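Local coordinates for phosphonate monoester hydrolase (Ruegeria pomeroyi, PDB 4UPK), which belongs to the sulfatase family of the alkaline phosphatase clan and assembles from four chains, at residues Arg63-Asp68 with Thr340-Thr345; His277-Pro282 with Leu435-Pro440; Thr370-Arg375 with Arg413-Phe418. One frame throughout, in Å; residues are numbered along the deposited sequence.

Interaction 1. Residues Arg63-Asp68 with Thr340-Thr345; sequences RALAQD and TLIVVT
Leu65 drops one methyl, CD2, onto two branched side chains of strand 340-346. The tighter meeting is with Val344, where CD2 of Leu65 lies 3.7 Å from CG2 of the valine; toward Ile342 the same methyl stands 4.2 Å from CG2. The leucine crosses both at a slant, and its CG is swung opposite the backbone N (chi1 -179°), which lets CD2 reach the strand. Ile342 and Val344 are two apart, so both point to the helix, while Val343 between them points away. Beta-branched residues suit an extended chain, and a leucine suits this position, from which a flexible branched end can reach the sheet.

The other side of the helix is open to solvent at Ala64 and Gln67, whereas the guanidinium of Arg63 is tied to the carbonyls of Cys48, Leu49 and Val57. At the helix end Asp68 leaves helical geometry, and its OD2 takes a salt bridge from Arg375 and a hydrogen bond from Tyr337.

Helix 60-67 thus lies on one face of the central sheet, where Leu65 also touches Ile373 of strand 372-375; helix 394-402 packs against Leu341 and Val343 on the opposite face.

Interaction 2. Residues His277-Pro282 with Leu435-Pro440; sequences HPFFGP and LDISEP
The ring of Phe279 meets Ile437 and Leu435 with its edge. CE2 of Phe279 approaches CG2 of Ile437 to 3.9 Å, close to the ring plane, and CZ is 4.4 Å from CD2 of Leu435. Another part of the rim meets CE1 of Phe280 in plane, while CD1 of Phe279 sits over one face of the Phe280 ring, displaced toward its rim. Trp446 of helix 445-450 stacks on the Phe279 ring and also touches Ile437. A large flat side chain suits this place, since it can present a rim to aliphatic methyls and a face to another ring.

In Ile437, CG1 lies between the backbone N and the carbonyl carbon (chi1 62°), and its CD1 comes within 4.2 Å of CD2 of Phe279. The contact joins the turn leading into helix 280-286 to the end of strand 431-436, an outermost strand of the four-stranded antiparallel sheet within this chain.

Both backbones are braced locally. Phe279 N donates to ND1 of His277 over 3.1 Å, nearly straight at 166° and in the imidazole plane, a capping bond ahead of the helix; NE2 of His277 pairs with the carbonyl of Pro477. At the end of the strand, Asp436 OD1 forms an Asx turn, accepting from Ser438 N at 3.0 Å and, on its syn lone pair, from Ser438 OG at 2.7 Å. Arg102 makes a salt bridge to that same oxygen through NE and a hydrogen bond to Ser438 OG through NH2.

Interaction 3. Residues Thr370-Arg375 with Arg413-Phe418; sequences TPLIIR and RSLRPF
With chi1 at -64° and the chain fully extended beyond it, Leu415 stretches away from its backbone and brings CD1 against Leu372 and Ile374. Leu372 answers with CG opposite its own backbone N (chi1 177°), and the two leucines meet tip to tip, CD2 of Leu372 lying 3.7 Å from CD1 of Leu415. Ile374 comes in at about a right angle, its CD1 3.9 Å from that same Leu415 methyl. One methyl therefore touches both side chains, which point from the same face of the strand two residues apart. Leucine suits a buried loop position facing an apolar strand, and a long isoleucine arm reaches out from the strand to meet it.

Ser414 helps set the backbone that carries Leu415: its OG accepts from Arg416 N at 3.3 Å, nearly straight, a capping bond before the short, weakly bonded helix 416-419. A small hydroxyl residue is apt here because its short side chain reaches the NH two residues on. Asp400 adds a hydrogen bond to Ser414 OG and a salt bridge to Arg416, while Thr397 OG1 bonds to Leu415 N, so helix 394-402 holds this turn from the side.

Buried between strand and turn, the three aliphatic side chains form apolar packing against one face of a mixed beta-sheet, as expected of the layered alpha/beta architecture of the sulfatase and alkaline phosphatase clan.

From the N terminus, helix 60-67 opens interaction 1, which closes on strand 340-346 after 271 intervening residues. Interaction 2 opens within that span, at 277-282, and closes later, at 435-440, so the two loops cross. Interaction 3 follows interaction 1 in series: it runs from strand 372-375 to the turn before helix 416-419, and lies wholly within the span of interaction 2. Interactions 1 and 3 share the large mixed sheet, since strands 340-346 and 372-375 are antiparallel neighbours, joined where Ile342 N meets Arg375 O at 2.8 Å. Interaction 2, its centre 36 Å from that of interaction 1, instead ties the turn leading into helix 280-286 to the edge of the four-stranded sheet.

Interaction 1. Residues Arg63-Asp68 with Thr340-Thr345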
ATOM      1  N   ARG A  63     -19.838  -8.418  40.857  1.00 16.03           N
ATOM      2  CA  ARG A  63     -19.921  -9.655  41.650  1.00 16.88           C
ATOM      3  C   ARG A  63     -21.151 -10.483  41.261  1.00 23.89           C
ATOM      4  O   ARG A  63     -21.092 -11.714  41.307  1.00 24.27           O
ATOM      5  CB  ARG A  63     -19.887  -9.348  43.156  1.00 13.40           C
ATOM      6  CG  ARG A  63     -18.485  -9.032  43.647  1.00 11.91           C
ATOM      7  CD  ARG A  63     -18.434  -8.457  45.053  1.00 19.09           C
ATOM      8  NE  ARG A  63     -17.123  -7.864  45.329  1.00 18.08           N
ATOM      9  CZ  ARG A  63     -16.889  -6.912  46.228  1.00 26.66           C
ATOM     10  NH1 ARG A  63     -17.879  -6.427  46.970  1.00 14.98           N
ATOM     11  NH2 ARG A  63     -15.666  -6.430  46.385  1.00 12.80           N
ATOM     12  N   ALA A  64     -22.243  -9.817  40.819  1.00 22.30           N
ATOM     13  CA  ALA A  64     -23.445 -10.512  40.350  1.00 21.96           C
ATOM     14  C   ALA A  64     -23.137 -11.171  39.019  1.00 25.56           C
ATOM     15  O   ALA A  64     -23.511 -12.330  38.827  1.00 26.03           O
ATOM     16  CB  ALA A  64     -24.624  -9.546  40.217  1.00 22.62           C
ATOM     17  N   LEU A  65     -22.394 -10.464  38.122  1.00 20.46           N
ATOM     18  CA  LEU A  65     -21.980 -11.015  36.827  1.00 20.01           C
ATOM     19  C   LEU A  65     -21.064 -12.215  37.011  1.00 26.05           C
ATOM     20  O   LEU A  65     -21.263 -13.219  36.335  1.00 27.66           O
ATOM     21  CB  LEU A  65     -21.334  -9.953  35.925  1.00 19.53           C
ATOM     22  CG  LEU A  65     -20.886 -10.425  34.527  1.00 24.06           C
ATOM     23  CD1 LEU A  65     -22.101 -10.666  33.588  1.00 24.19           C
ATOM     24  CD2 LEU A  65     -19.888  -9.459  33.920  1.00 22.69           C
ATOM     25  N   ALA A  66     -20.090 -12.136  37.948  1.00 22.60           N
ATOM     26  CA  ALA A  66     -19.166 -13.236  38.268  1.00 22.36           C
ATOM     27  C   ALA A  66     -19.953 -14.480  38.744  1.00 27.39           C
ATOM     28  O   ALA A  66     -19.619 -15.605  38.361  1.00 26.64           O
ATOM     29  CB  ALA A  66     -18.179 -12.795  39.343  1.00 22.37           C
ATOM     30  N   GLN A  67     -21.021 -14.256  39.541  1.00 25.40           N
ATOM     31  CA  GLN A  67     -21.912 -15.300  40.055  1.00 26.57           C
ATOM     32  C   GLN A  67     -22.696 -16.008  38.928  1.00 29.50           C
ATOM     33  O   GLN A  67     -23.041 -17.181  39.065  1.00 29.56           O
ATOM     34  CB  GLN A  67     -22.871 -14.705  41.104  1.00 28.59           C
ATOM     35  CG  GLN A  67     -22.881 -15.443  42.440  1.00 57.73           C
ATOM     36  CD  GLN A  67     -21.522 -15.482  43.091  1.00 90.93           C
ATOM     37  OE1 GLN A  67     -21.022 -14.469  43.584  1.00 91.14           O
ATOM     38  NE2 GLN A  67     -20.885 -16.652  43.078  1.00 84.04           N
ATOM     39  N   ASP A  68     -22.942 -15.297  37.815  1.00 24.68           N
ATOM     40  CA  ASP A  68     -23.656 -15.818  36.659  1.00 24.82           C
ATOM     41  C   ASP A  68     -22.701 -16.130  35.484  1.00 27.83           C
ATOM     42  O   ASP A  68     -23.151 -16.333  34.353  1.00 28.33           O
ATOM     43  CB  ASP A  68     -24.753 -14.809  36.253  1.00 26.36           C
ATOM     44  CG  ASP A  68     -25.790 -15.346  35.294  1.00 34.69           C
ATOM     45  OD1 ASP A  68     -26.256 -16.490  35.498  1.00 36.73           O
ATOM     46  OD2 ASP A  68     -26.132 -14.625  34.329  1.00 39.92           O
ATOM     47  N   THR A 340     -25.200 -12.814  24.207  1.00 28.12           N
ATOM     48  CA  THR A 340     -24.017 -11.937  24.153  1.00 25.42           C
ATOM     49  C   THR A 340     -22.787 -12.509  24.865  1.00 26.05           C
ATOM     50  O   THR A 340     -22.871 -12.958  26.014  1.00 24.91           O
ATOM     51  CB  THR A 340     -24.384 -10.531  24.695  1.00 26.26           C
ATOM     52  OG1 THR A 340     -25.460 -10.021  23.918  1.00 27.15           O
ATOM     53  CG2 THR A 340     -23.214  -9.513  24.664  1.00 21.02           C
ATOM     54  N   LEU A 341     -21.627 -12.418  24.192  1.00 19.21           N
ATOM     55  CA  LEU A 341     -20.349 -12.750  24.786  1.00 16.95           C
ATOM     56  C   LEU A 341     -19.941 -11.477  25.536  1.00 21.81           C
ATOM     57  O   LEU A 341     -19.703 -10.427  24.911  1.00 21.64           O
ATOM     58  CB  LEU A 341     -19.282 -13.131  23.723  1.00 15.91           C
ATOM     59  CG  LEU A 341     -17.836 -13.278  24.216  1.00 17.58           C
ATOM     60  CD1 LEU A 341     -17.686 -14.443  25.210  1.00 17.59           C
ATOM     61  CD2 LEU A 341     -16.884 -13.429  23.075  1.00 13.73           C
ATOM     62  N   ILE A 342     -19.933 -11.557  26.875  1.00 18.22           N
ATOM     63  CA  ILE A 342     -19.568 -10.448  27.748  1.00 17.88           C
ATOM     64  C   ILE A 342     -18.171 -10.688  28.273  1.00 21.31           C
ATOM     65  O   ILE A 342     -17.901 -11.749  28.844  1.00 20.98           O
ATOM     66  CB  ILE A 342     -20.607 -10.157  28.884  1.00 21.02           C
ATOM     67  CG1 ILE A 342     -22.025  -9.871  28.297  1.00 22.06           C
ATOM     68  CG2 ILE A 342     -20.126  -8.996  29.787  1.00 20.54           C
ATOM     69  CD1 ILE A 342     -23.189  -9.835  29.328  1.00 33.34           C
ATOM     70  N   VAL A 343     -17.274  -9.727  28.027  1.00 17.31           N
ATOM     71  CA  VAL A 343     -15.898  -9.795  28.501  1.00 16.98           C
ATOM     72  C   VAL A 343     -15.647  -8.556  29.363  1.00 21.48           C
ATOM     73  O   VAL A 343     -15.732  -7.420  28.881  1.00 19.52           O
ATOM     74  CB  VAL A 343     -14.809  -9.955  27.396  1.00 20.27           C
ATOM     75  CG1 VAL A 343     -13.431 -10.162  28.028  1.00 19.35           C
ATOM     76  CG2 VAL A 343     -15.125 -11.088  26.424  1.00 20.11           C
ATOM     77  N   VAL A 344     -15.368  -8.785  30.651  1.00 18.27           N
ATOM     78  CA  VAL A 344     -15.071  -7.707  31.587  1.00 16.90           C
ATOM     79  C   VAL A 344     -13.691  -7.971  32.180  1.00 21.81           C
ATOM     80  O   VAL A 344     -13.434  -9.054  32.717  1.00 21.00           O
ATOM     81  CB  VAL A 344     -16.160  -7.443  32.670  1.00 19.55           C
ATOM     82  CG1 VAL A 344     -15.810  -6.209  33.516  1.00 18.19           C
ATOM     83  CG2 VAL A 344     -17.536  -7.265  32.035  1.00 19.57           C
ATOM     84  N   THR A 345     -12.810  -6.970  32.070  1.00 17.39           N
ATOM     85  CA  THR A 345     -11.452  -7.031  32.587  1.00 16.82           C
ATOM     86  C   THR A 345     -10.937  -5.616  32.928  1.00 19.91           C
ATOM     87  O   THR A 345     -11.630  -4.627  32.710  1.00 17.74           O
ATOM     88  CB  THR A 345     -10.528  -7.745  31.524  1.00 18.09           C
ATOM     89  OG1 THR A 345      -9.298  -8.138  32.142  1.00 16.78           O
ATOM     90  CG2 THR A 345     -10.268  -6.893  30.270  1.00 10.77           C
TER

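Interaction 2. Residues His277-Pro282 with Leu435-Pro440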
ATOM      1  N   HIS A 277      16.207  -4.200  45.841  1.00 18.97           N
ATOM      2  CA  HIS A 277      16.803  -4.105  44.505  1.00 17.36           C
ATOM      3  C   HIS A 277      16.874  -2.612  44.134  1.00 22.07           C
ATOM      4  O   HIS A 277      15.914  -1.881  44.399  1.00 22.83           O
ATOM      5  CB  HIS A 277      16.030  -4.941  43.445  1.00 16.70           C
ATOM      6  CG  HIS A 277      16.734  -5.123  42.124  1.00 18.40           C
ATOM      7  ND1 HIS A 277      16.835  -4.080  41.202  1.00 19.31           N
ATOM      8  CD2 HIS A 277      17.289  -6.235  41.582  1.00 18.13           C
ATOM      9  CE1 HIS A 277      17.487  -4.578  40.163  1.00 17.83           C
ATOM     10  NE2 HIS A 277      17.768  -5.876  40.339  1.00 17.87           N
ATOM     11  N   PRO A 278      17.992  -2.154  43.519  1.00 17.24           N
ATOM     12  CA  PRO A 278      18.122  -0.732  43.149  1.00 17.45           C
ATOM     13  C   PRO A 278      17.047  -0.151  42.224  1.00 22.91           C
ATOM     14  O   PRO A 278      16.880   1.067  42.224  1.00 25.86           O
ATOM     15  CB  PRO A 278      19.491  -0.681  42.473  1.00 18.80           C
ATOM     16  CG  PRO A 278      20.226  -1.826  43.023  1.00 22.27           C
ATOM     17  CD  PRO A 278      19.216  -2.896  43.162  1.00 17.73           C
ATOM     18  N   PHE A 279      16.352  -0.997  41.432  1.00 15.92           N
ATOM     19  CA  PHE A 279      15.257  -0.656  40.503  1.00 14.13           C
ATOM     20  C   PHE A 279      14.137   0.149  41.203  1.00 18.59           C
ATOM     21  O   PHE A 279      13.500   0.995  40.571  1.00 17.14           O
ATOM     22  CB  PHE A 279      14.655  -1.962  39.901  1.00 14.57           C
ATOM     23  CG  PHE A 279      13.297  -1.819  39.232  1.00 15.64           C
ATOM     24  CD1 PHE A 279      12.121  -1.944  39.969  1.00 16.22           C
ATOM     25  CD2 PHE A 279      13.197  -1.511  37.879  1.00 17.58           C
ATOM     26  CE1 PHE A 279      10.875  -1.764  39.362  1.00 19.37           C
ATOM     27  CE2 PHE A 279      11.949  -1.332  37.275  1.00 17.45           C
ATOM     28  CZ  PHE A 279      10.799  -1.471  38.015  1.00 17.14           C
ATOM     29  N   PHE A 280      13.879  -0.176  42.491  1.00 16.28           N
ATOM     30  CA  PHE A 280      12.843   0.398  43.351  1.00 15.20           C
ATOM     31  C   PHE A 280      13.098   1.805  43.839  1.00 19.44           C
ATOM     32  O   PHE A 280      12.165   2.466  44.309  1.00 20.11           O
ATOM     33  CB  PHE A 280      12.454  -0.565  44.479  1.00 16.15           C
ATOM     34  CG  PHE A 280      11.896  -1.868  43.966  1.00 16.38           C
ATOM     35  CD1 PHE A 280      10.721  -1.897  43.226  1.00 18.04           C
ATOM     36  CD2 PHE A 280      12.558  -3.066  44.203  1.00 18.37           C
ATOM     37  CE1 PHE A 280      10.229  -3.097  42.721  1.00 18.65           C
ATOM     38  CE2 PHE A 280      12.039  -4.269  43.737  1.00 19.84           C
ATOM     39  CZ  PHE A 280      10.896  -4.275  42.976  1.00 17.37           C
ATOM     40  N   GLY A 281      14.349   2.252  43.711  1.00 15.32           N
ATOM     41  CA  GLY A 281      14.766   3.619  43.994  1.00 14.12           C
ATOM     42  C   GLY A 281      14.001   4.502  43.033  1.00 18.63           C
ATOM     43  O   GLY A 281      13.042   5.159  43.455  1.00 18.47           O
ATOM     44  N   PRO A 282      14.313   4.426  41.708  1.00 15.53           N
ATOM     45  CA  PRO A 282      13.540   5.201  40.713  1.00 14.92           C
ATOM     46  C   PRO A 282      12.050   4.834  40.645  1.00 18.70           C
ATOM     47  O   PRO A 282      11.235   5.706  40.383  1.00 18.55           O
ATOM     48  CB  PRO A 282      14.255   4.876  39.398  1.00 16.64           C
ATOM     49  CG  PRO A 282      15.654   4.488  39.801  1.00 20.07           C
ATOM     50  CD  PRO A 282      15.428   3.706  41.050  1.00 16.23           C
ATOM     51  N   LEU A 435       8.149  -4.958  30.629  1.00 13.47           N
ATOM     52  CA  LEU A 435       8.120  -3.523  30.910  1.00 13.88           C
ATOM     53  C   LEU A 435       9.306  -2.908  30.208  1.00 16.47           C
ATOM     54  O   LEU A 435      10.250  -3.614  29.872  1.00 17.00           O
ATOM     55  CB  LEU A 435       8.180  -3.272  32.447  1.00 14.39           C
ATOM     56  CG  LEU A 435       7.839  -1.866  32.969  1.00 20.27           C
ATOM     57  CD1 LEU A 435       6.336  -1.609  32.956  1.00 20.51           C
ATOM     58  CD2 LEU A 435       8.359  -1.681  34.396  1.00 24.34           C
ATOM     59  N   ASP A 436       9.220  -1.619  29.898  1.00 12.61           N
ATOM     60  CA  ASP A 436      10.328  -0.908  29.285  1.00 12.22           C
ATOM     61  C   ASP A 436      10.565   0.322  30.134  1.00 19.84           C
ATOM     62  O   ASP A 436       9.654   1.151  30.289  1.00 20.51           O
ATOM     63  CB  ASP A 436      10.091  -0.555  27.799  1.00 13.49           C
ATOM     64  CG  ASP A 436      11.378  -0.108  27.118  1.00 21.06           C
ATOM     65  OD1 ASP A 436      11.876   0.981  27.451  1.00 22.44           O
ATOM     66  OD2 ASP A 436      11.941  -0.896  26.340  1.00 29.06           O
ATOM     67  N   ILE A 437      11.779   0.394  30.737  1.00 17.51           N
ATOM     68  CA  ILE A 437      12.224   1.462  31.633  1.00 17.03           C
ATOM     69  C   ILE A 437      13.153   2.489  30.956  1.00 23.12           C
ATOM     70  O   ILE A 437      13.951   3.142  31.629  1.00 23.65           O
ATOM     71  CB  ILE A 437      12.702   0.946  33.033  1.00 18.81           C
ATOM     72  CG1 ILE A 437      13.908   0.002  32.938  1.00 18.73           C
ATOM     73  CG2 ILE A 437      11.532   0.327  33.810  1.00 19.05           C
ATOM     74  CD1 ILE A 437      14.608  -0.222  34.180  1.00 23.33           C
ATOM     75  N   SER A 438      13.020   2.645  29.622  1.00 19.66           N
ATOM     76  CA  SER A 438      13.761   3.624  28.819  1.00 18.41           C
ATOM     77  C   SER A 438      12.769   4.514  28.033  1.00 19.59           C
ATOM     78  O   SER A 438      11.609   4.146  27.874  1.00 17.76           O
ATOM     79  CB  SER A 438      14.738   2.932  27.870  1.00 21.87           C
ATOM     80  OG  SER A 438      14.080   2.369  26.745  1.00 27.42           O
ATOM     81  N   GLU A 439      13.216   5.709  27.626  1.00 16.45           N
ATOM     82  CA  GLU A 439      12.426   6.693  26.879  1.00 17.16           C
ATOM     83  C   GLU A 439      13.377   7.334  25.884  1.00 22.05           C
ATOM     84  O   GLU A 439      14.361   7.935  26.331  1.00 21.19           O
ATOM     85  CB  GLU A 439      11.781   7.735  27.819  1.00 18.21           C
ATOM     86  CG  GLU A 439      10.743   8.625  27.143  1.00 24.47           C
ATOM     87  CD  GLU A 439       9.517   7.900  26.625  1.00 38.28           C
ATOM     88  OE1 GLU A 439       8.754   7.334  27.442  1.00 38.19           O
ATOM     89  OE2 GLU A 439       9.327   7.886  25.390  1.00 33.70           O
ATOM     90  N   PRO A 440      13.171   7.104  24.547  1.00 19.56           N
ATOM     91  CA  PRO A 440      14.145   7.589  23.541  1.00 19.90           C
ATOM     92  C   PRO A 440      14.532   9.067  23.541  1.00 26.76           C
ATOM     93  O   PRO A 440      15.702   9.366  23.326  1.00 26.52           O
ATOM     94  CB  PRO A 440      13.519   7.168  22.209  1.00 21.44           C
ATOM     95  CG  PRO A 440      12.598   6.054  22.545  1.00 24.66           C
ATOM     96  CD  PRO A 440      12.064   6.364  23.903  1.00 19.73           C
TER

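Interaction 3. Residues Thr370-Arg375 with Arg413-Phe418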
ATOM      1  N   THR A 370      -5.112  -8.597  37.245  1.00 16.50           N
ATOM      2  CA  THR A 370      -6.357  -7.935  36.845  1.00 15.60           C
ATOM      3  C   THR A 370      -7.569  -8.850  36.883  1.00 18.59           C
ATOM      4  O   THR A 370      -7.436 -10.048  36.632  1.00 16.69           O
ATOM      5  CB  THR A 370      -6.196  -7.249  35.483  1.00 19.47           C
ATOM      6  OG1 THR A 370      -5.508  -8.119  34.583  1.00 19.35           O
ATOM      7  CG2 THR A 370      -5.438  -5.976  35.584  1.00 19.33           C
ATOM      8  N   PRO A 371      -8.768  -8.303  37.203  1.00 15.40           N
ATOM      9  CA  PRO A 371      -9.960  -9.151  37.194  1.00 15.43           C
ATOM     10  C   PRO A 371     -10.368  -9.511  35.761  1.00 18.00           C
ATOM     11  O   PRO A 371     -10.072  -8.770  34.825  1.00 17.38           O
ATOM     12  CB  PRO A 371     -11.016  -8.287  37.889  1.00 17.33           C
ATOM     13  CG  PRO A 371     -10.598  -6.868  37.599  1.00 21.20           C
ATOM     14  CD  PRO A 371      -9.094  -6.898  37.544  1.00 16.31           C
ATOM     15  N   LEU A 372     -11.017 -10.676  35.595  1.00 14.02           N
ATOM     16  CA  LEU A 372     -11.506 -11.169  34.324  1.00 13.10           C
ATOM     17  C   LEU A 372     -12.772 -11.998  34.516  1.00 18.88           C
ATOM     18  O   LEU A 372     -12.755 -13.014  35.214  1.00 16.51           O
ATOM     19  CB  LEU A 372     -10.437 -11.942  33.492  1.00 12.20           C
ATOM     20  CG  LEU A 372     -10.930 -12.543  32.152  1.00 15.83           C
ATOM     21  CD1 LEU A 372     -11.399 -11.476  31.174  1.00 15.52           C
ATOM     22  CD2 LEU A 372      -9.874 -13.367  31.505  1.00 18.75           C
ATOM     23  N   ILE A 373     -13.875 -11.534  33.903  1.00 16.15           N
ATOM     24  CA  ILE A 373     -15.166 -12.204  33.948  1.00 15.63           C
ATOM     25  C   ILE A 373     -15.586 -12.385  32.515  1.00 20.77           C
ATOM     26  O   ILE A 373     -15.581 -11.427  31.732  1.00 19.18           O
ATOM     27  CB  ILE A 373     -16.279 -11.465  34.779  1.00 18.28           C
ATOM     28  CG1 ILE A 373     -15.795 -11.038  36.203  1.00 18.50           C
ATOM     29  CG2 ILE A 373     -17.562 -12.324  34.864  1.00 17.71           C
ATOM     30  CD1 ILE A 373     -16.606  -9.881  36.861  1.00 24.03           C
ATOM     31  N   ILE A 374     -15.939 -13.625  32.159  1.00 17.53           N
ATOM     32  CA  ILE A 374     -16.418 -13.919  30.829  1.00 17.31           C
ATOM     33  C   ILE A 374     -17.745 -14.649  30.920  1.00 24.45           C
ATOM     34  O   ILE A 374     -17.835 -15.708  31.543  1.00 24.86           O
ATOM     35  CB  ILE A 374     -15.377 -14.650  29.919  1.00 19.69           C
ATOM     36  CG1 ILE A 374     -14.071 -13.804  29.752  1.00 18.15           C
ATOM     37  CG2 ILE A 374     -16.009 -15.023  28.552  1.00 19.66           C
ATOM     38  CD1 ILE A 374     -12.913 -14.478  28.922  1.00 17.71           C
ATOM     39  N   ARG A 375     -18.778 -14.070  30.298  1.00 21.82           N
ATOM     40  CA  ARG A 375     -20.071 -14.713  30.199  1.00 21.39           C
ATOM     41  C   ARG A 375     -20.340 -15.000  28.740  1.00 25.18           C
ATOM     42  O   ARG A 375     -20.237 -14.117  27.889  1.00 21.99           O
ATOM     43  CB  ARG A 375     -21.215 -13.873  30.787  1.00 19.65           C
ATOM     44  CG  ARG A 375     -22.384 -14.779  31.150  1.00 17.27           C
ATOM     45  CD  ARG A 375     -23.644 -14.040  31.488  1.00 23.94           C
ATOM     46  NE  ARG A 375     -24.755 -14.969  31.724  1.00 35.12           N
ATOM     47  CZ  ARG A 375     -25.504 -15.522  30.772  1.00 48.58           C
ATOM     48  NH1 ARG A 375     -25.261 -15.268  29.491  1.00 44.51           N
ATOM     49  NH2 ARG A 375     -26.485 -16.354  31.093  1.00 29.52           N
ATOM     50  N   ARG A 413      -3.935 -17.524  23.537  1.00 19.41           N
ATOM     51  CA  ARG A 413      -4.729 -18.712  23.272  1.00 19.35           C
ATOM     52  C   ARG A 413      -6.153 -18.523  23.800  1.00 24.28           C
ATOM     53  O   ARG A 413      -6.354 -17.940  24.868  1.00 22.86           O
ATOM     54  CB  ARG A 413      -4.075 -19.947  23.913  1.00 18.66           C
ATOM     55  CG  ARG A 413      -2.760 -20.360  23.247  1.00 21.06           C
ATOM     56  CD  ARG A 413      -2.138 -21.584  23.890  1.00 18.03           C
ATOM     57  NE  ARG A 413      -3.000 -22.768  23.818  1.00 21.89           N
ATOM     58  CZ  ARG A 413      -2.734 -23.921  24.425  1.00 35.64           C
ATOM     59  NH1 ARG A 413      -1.619 -24.068  25.126  1.00 23.42           N
ATOM     60  NH2 ARG A 413      -3.583 -24.931  24.343  1.00 26.05           N
ATOM     61  N   SER A 414      -7.133 -19.014  23.038  1.00 21.80           N
ATOM     62  CA  SER A 414      -8.552 -18.947  23.384  1.00 21.97           C
ATOM     63  C   SER A 414      -8.850 -19.543  24.767  1.00 27.33           C
ATOM     64  O   SER A 414      -8.382 -20.638  25.100  1.00 27.42           O
ATOM     65  CB  SER A 414      -9.386 -19.650  22.318  1.00 23.70           C
ATOM     66  OG  SER A 414     -10.772 -19.582  22.606  1.00 27.05           O
ATOM     67  N   LEU A 415      -9.642 -18.809  25.560  1.00 24.15           N
ATOM     68  CA  LEU A 415     -10.077 -19.215  26.891  1.00 23.33           C
ATOM     69  C   LEU A 415     -11.381 -19.999  26.836  1.00 28.00           C
ATOM     70  O   LEU A 415     -11.905 -20.380  27.887  1.00 27.69           O
ATOM     71  CB  LEU A 415     -10.249 -17.983  27.792  1.00 22.84           C
ATOM     72  CG  LEU A 415      -8.998 -17.175  28.110  1.00 26.09           C
ATOM     73  CD1 LEU A 415      -9.343 -16.008  29.003  1.00 24.01           C
ATOM     74  CD2 LEU A 415      -7.921 -18.031  28.756  1.00 27.65           C
ATOM     75  N   ARG A 416     -11.909 -20.238  25.617  1.00 25.07           N
ATOM     76  CA  ARG A 416     -13.153 -20.965  25.382  1.00 25.64           C
ATOM     77  C   ARG A 416     -13.246 -22.329  26.088  1.00 30.39           C
ATOM     78  O   ARG A 416     -14.275 -22.535  26.733  1.00 30.54           O
ATOM     79  CB  ARG A 416     -13.503 -21.041  23.892  1.00 26.91           C
ATOM     80  CG  ARG A 416     -14.994 -20.992  23.633  1.00 36.18           C
ATOM     81  CD  ARG A 416     -15.274 -21.010  22.163  1.00 39.18           C
ATOM     82  NE  ARG A 416     -16.677 -21.299  21.894  1.00 45.10           N
ATOM     83  CZ  ARG A 416     -17.191 -21.410  20.676  1.00 71.87           C
ATOM     84  NH1 ARG A 416     -16.420 -21.243  19.604  1.00 65.95           N
ATOM     85  NH2 ARG A 416     -18.479 -21.680  20.514  1.00 63.61           N
ATOM     86  N   PRO A 417     -12.216 -23.233  26.088  1.00 28.39           N
ATOM     87  CA  PRO A 417     -12.351 -24.511  26.851  1.00 28.98           C
ATOM     88  C   PRO A 417     -12.744 -24.348  28.333  1.00 31.84           C
ATOM     89  O   PRO A 417     -13.562 -25.121  28.832  1.00 32.94           O
ATOM     90  CB  PRO A 417     -10.962 -25.164  26.711  1.00 30.13           C
ATOM     91  CG  PRO A 417     -10.422 -24.604  25.457  1.00 34.11           C
ATOM     92  CD  PRO A 417     -10.908 -23.182  25.394  1.00 29.26           C
ATOM     93  N   PHE A 418     -12.192 -23.320  29.009  1.00 26.02           N
ATOM     94  CA  PHE A 418     -12.473 -22.940  30.404  1.00 25.48           C
ATOM     95  C   PHE A 418     -13.925 -22.541  30.682  1.00 29.82           C
ATOM     96  O   PHE A 418     -14.375 -22.677  31.824  1.00 29.52           O
ATOM     97  CB  PHE A 418     -11.565 -21.768  30.832  1.00 26.07           C
ATOM     98  CG  PHE A 418     -10.089 -22.085  30.838  1.00 26.23           C
ATOM     99  CD1 PHE A 418      -9.517 -22.798  31.890  1.00 28.63           C
ATOM    100  CD2 PHE A 418      -9.263 -21.631  29.821  1.00 26.36           C
ATOM    101  CE1 PHE A 418      -8.145 -23.043  31.924  1.00 28.57           C
ATOM    102  CE2 PHE A 418      -7.896 -21.876  29.857  1.00 28.83           C
ATOM    103  CZ  PHE A 418      -7.346 -22.595  30.899  1.00 26.97           C
TER